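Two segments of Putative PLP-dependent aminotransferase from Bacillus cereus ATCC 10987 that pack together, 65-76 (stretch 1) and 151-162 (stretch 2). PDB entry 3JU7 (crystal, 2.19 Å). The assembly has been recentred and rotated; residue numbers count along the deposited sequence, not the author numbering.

Stretch 1 (65-76) GLMAAIQLKKRK
Stretch 2, residues 151-162: LEKKGVPVVVDA

Stretch 1 opens with the end of a helix, residues 65-73, that begins earlier in the chain; residues 74-76 are loop or turn. Lys 74 is the first residue to leave helical angles, at phi/psi -61/144, and Arg 75 continues extended at -73/130. Stretch 2 leaves its own helix at Lys 154 and turns through Gly 155 (81/11), where a side chain would be jammed against the preceding carbonyl. It then runs extended into a strand that starts at Val 159. Helix 65-73 and this strand run nearly antiparallel, at 162°, with axes 9.3 Å apart at closest approach. CA atoms pair Leu 66 with Asp 161 (7.3 Å), Ile 70 with Val 159 (6.7 Å) and Lys 73 with Pro 157 (6.1 Å). Together the stretches bury 500 Å².

Val 159 (phi/psi -124/119, chi1 t) has the most surface covered. It points toward the helix and meets Leu 66, Ala 69, Ile 70 and Lys 73, about two turns of it. Its CG2 lies 3.8 Å from Ala 69 CB, and its CG1 lies 4.0 Å from Leu 66 CD2. These contacts are apolar. Leu 66 is m, t.

Lys 73 comes next. Its chain (m, t, p, p) runs past Val 159 and the Val 158 carbonyl, with Lys 73 CE 3.5 Å from Val 158 O. Its CD is 3.8 Å from Val 159 CG2, so the aliphatic part packs while the amine reaches a charge. Lys 73 NZ donates to Glu 152 OE2 at 2.8 Å, a salt bridge. The same OE2 accepts from Val 158 N at 2.9 Å, nearly straight at 170°. One carboxylate oxygen thus binds both Lys 73 of stretch 1 and the Val 158 backbone of stretch 2. Glu 152 is m, m.

Pro 157, C-gamma endo, sits against the helix end. Its CG is 3.2 Å from Lys 73 O, and its CD is 3.6 Å from Arg 75 CG. Arg 75 (m, t, m) also places CD 3.5 Å from Gly 155 O.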

# COMPACT_ATOMS: atom_id res chain seq x y z
N GLY A 65 5.78 -4.68 0.83
CA GLY A 65 6.26 -6.03 1.08
C GLY A 65 7.56 -5.97 1.89
O GLY A 65 7.77 -6.77 2.81
N LEU A 66 8.44 -5.04 1.54
CA LEU A 66 9.68 -4.90 2.28
C LEU A 66 9.33 -4.64 3.74
O LEU A 66 9.88 -5.32 4.65
CB LEU A 66 10.60 -3.80 1.70
CG LEU A 66 11.50 -4.27 0.56
CD1 LEU A 66 12.05 -3.09 -0.25
CD2 LEU A 66 12.65 -5.12 1.10
N MSE A 67 8.42 -3.68 3.94
CA MSE A 67 8.00 -3.27 5.29
C MSE A 67 7.43 -4.43 6.10
O MSE A 67 7.82 -4.64 7.25
CB MSE A 67 7.00 -2.10 5.21
CG MSE A 67 7.68 -0.77 4.79
SE MSE A 67 6.37 0.53 4.20
CE MSE A 67 5.58 0.80 5.82
N ALA A 68 6.55 -5.21 5.48
CA ALA A 68 5.92 -6.34 6.13
C ALA A 68 7.01 -7.34 6.56
O ALA A 68 7.06 -7.78 7.74
CB ALA A 68 4.98 -7.02 5.18
N ALA A 69 7.85 -7.70 5.58
CA ALA A 69 8.90 -8.71 5.76
C ALA A 69 9.91 -8.32 6.87
O ALA A 69 10.19 -9.12 7.74
CB ALA A 69 9.61 -9.02 4.43
N ILE A 70 10.41 -7.11 6.84
CA ILE A 70 11.34 -6.63 7.88
C ILE A 70 10.68 -6.61 9.26
O ILE A 70 11.26 -7.10 10.22
CB ILE A 70 11.86 -5.21 7.52
CG1 ILE A 70 12.84 -5.30 6.34
CG2 ILE A 70 12.51 -4.49 8.74
CD1 ILE A 70 12.92 -4.05 5.53
N GLN A 71 9.46 -6.06 9.33
CA GLN A 71 8.68 -6.04 10.58
C GLN A 71 8.51 -7.47 11.14
O GLN A 71 8.76 -7.68 12.29
CB GLN A 71 7.31 -5.38 10.37
CG GLN A 71 6.45 -5.35 11.62
CD GLN A 71 7.09 -4.58 12.77
OE1 GLN A 71 7.78 -3.59 12.55
NE2 GLN A 71 6.88 -5.05 13.99
N LEU A 72 8.12 -8.44 10.31
CA LEU A 72 8.00 -9.84 10.79
C LEU A 72 9.33 -10.45 11.25
O LEU A 72 9.41 -11.11 12.27
CB LEU A 72 7.42 -10.75 9.69
CG LEU A 72 7.36 -12.25 10.01
CD1 LEU A 72 6.37 -12.47 11.14
CD2 LEU A 72 7.00 -13.05 8.76
N LYS A 73 10.37 -10.24 10.47
CA LYS A 73 11.60 -11.00 10.61
C LYS A 73 12.66 -10.31 11.46
O LYS A 73 13.59 -10.94 11.90
CB LYS A 73 12.14 -11.27 9.21
CG LYS A 73 11.36 -12.37 8.49
CD LYS A 73 11.96 -12.84 7.20
CE LYS A 73 13.37 -13.44 7.33
NZ LYS A 73 13.44 -14.85 7.73
N LYS A 74 12.55 -9.01 11.71
CA LYS A 74 13.59 -8.35 12.46
C LYS A 74 13.77 -8.92 13.89
O LYS A 74 12.82 -9.27 14.57
CB LYS A 74 13.36 -6.84 12.53
CG LYS A 74 12.10 -6.46 13.27
CD LYS A 74 11.76 -4.96 13.27
CE LYS A 74 10.66 -4.70 14.29
NZ LYS A 74 10.46 -3.29 14.51
N ARG A 75 15.01 -8.97 14.35
CA ARG A 75 15.27 -9.36 15.72
C ARG A 75 14.84 -8.23 16.61
O ARG A 75 15.20 -7.06 16.39
CB ARG A 75 16.74 -9.71 15.92
CG ARG A 75 17.17 -10.78 14.95
CD ARG A 75 18.42 -11.43 15.34
NE ARG A 75 19.49 -10.48 15.53
CZ ARG A 75 20.75 -10.82 15.77
NH1 ARG A 75 21.09 -12.11 15.86
NH2 ARG A 75 21.68 -9.87 15.92
N LYS A 76 14.06 -8.58 17.61
CA LYS A 76 13.32 -7.60 18.39
C LYS A 76 14.22 -6.69 19.23
O LYS A 76 13.84 -5.60 19.56
CB LYS A 76 12.22 -8.30 19.24
CG LYS A 76 10.99 -8.77 18.40
N LEU A 151 23.64 -16.97 7.02
CA LEU A 151 23.24 -16.00 8.05
C LEU A 151 21.93 -16.41 8.68
O LEU A 151 21.78 -16.37 9.91
CB LEU A 151 23.13 -14.57 7.49
CG LEU A 151 24.42 -13.77 7.25
CD1 LEU A 151 24.10 -12.37 6.67
CD2 LEU A 151 25.27 -13.67 8.56
N GLU A 152 20.98 -16.82 7.85
CA GLU A 152 19.69 -17.27 8.38
C GLU A 152 19.92 -18.46 9.31
O GLU A 152 19.44 -18.46 10.43
CB GLU A 152 18.73 -17.65 7.25
CG GLU A 152 17.95 -16.47 6.64
CD GLU A 152 16.67 -16.15 7.38
OE1 GLU A 152 16.13 -17.06 8.04
OE2 GLU A 152 16.19 -14.99 7.31
N LYS A 153 20.70 -19.44 8.88
CA LYS A 153 20.95 -20.59 9.72
C LYS A 153 21.59 -20.19 11.05
O LYS A 153 21.34 -20.86 12.03
CB LYS A 153 21.77 -21.64 8.99
CG LYS A 153 20.98 -22.34 7.86
CD LYS A 153 21.72 -23.54 7.25
CE LYS A 153 23.14 -23.19 6.79
NZ LYS A 153 23.76 -24.25 5.93
N LYS A 154 22.39 -19.12 11.08
CA LYS A 154 23.01 -18.59 12.32
C LYS A 154 22.07 -17.69 13.16
O LYS A 154 22.52 -17.05 14.11
CB LYS A 154 24.27 -17.75 11.99
CG LYS A 154 25.56 -18.55 11.68
CD LYS A 154 26.83 -17.65 11.53
N GLY A 155 20.80 -17.58 12.78
CA GLY A 155 19.88 -16.68 13.47
C GLY A 155 19.94 -15.21 13.09
O GLY A 155 19.33 -14.38 13.78
N VAL A 156 20.64 -14.86 12.00
CA VAL A 156 20.56 -13.48 11.48
C VAL A 156 19.57 -13.41 10.30
O VAL A 156 19.82 -13.98 9.22
CB VAL A 156 21.94 -12.96 11.04
CG1 VAL A 156 21.80 -11.64 10.35
CG2 VAL A 156 22.88 -12.84 12.25
N PRO A 157 18.44 -12.71 10.49
CA PRO A 157 17.40 -12.63 9.47
C PRO A 157 17.79 -11.82 8.24
O PRO A 157 18.36 -10.75 8.34
CB PRO A 157 16.22 -11.93 10.20
CG PRO A 157 16.76 -11.30 11.36
CD PRO A 157 18.04 -12.00 11.72
N VAL A 158 17.43 -12.35 7.07
CA VAL A 158 17.71 -11.72 5.79
C VAL A 158 16.44 -11.59 4.96
O VAL A 158 15.68 -12.55 4.81
CB VAL A 158 18.68 -12.55 4.98
CG1 VAL A 158 18.89 -11.90 3.61
CG2 VAL A 158 19.97 -12.83 5.80
N VAL A 159 16.20 -10.39 4.47
CA VAL A 159 15.13 -10.11 3.56
C VAL A 159 15.82 -9.48 2.37
O VAL A 159 16.46 -8.39 2.48
CB VAL A 159 14.07 -9.15 4.14
CG1 VAL A 159 13.18 -8.64 3.01
CG2 VAL A 159 13.24 -9.80 5.27
N VAL A 160 15.68 -10.16 1.24
CA VAL A 160 16.38 -9.76 0.00
C VAL A 160 15.47 -8.88 -0.85
O VAL A 160 14.36 -9.31 -1.22
CB VAL A 160 16.78 -10.99 -0.82
CG1 VAL A 160 17.35 -10.57 -2.19
CG2 VAL A 160 17.76 -11.87 -0.01
N ASP A 161 15.91 -7.64 -1.08
CA ASP A 161 15.28 -6.75 -2.07
C ASP A 161 15.72 -7.15 -3.48
O ASP A 161 16.82 -6.85 -3.92
CB ASP A 161 15.63 -5.29 -1.78
CG ASP A 161 14.90 -4.30 -2.70
OD1 ASP A 161 14.43 -4.70 -3.79
OD2 ASP A 161 14.82 -3.10 -2.34
N ALA A 162 14.84 -7.84 -4.18
CA ALA A 162 15.02 -8.25 -5.55
C ALA A 162 13.92 -7.58 -6.38
O ALA A 162 13.36 -8.20 -7.28
CB ALA A 162 14.94 -9.79 -5.65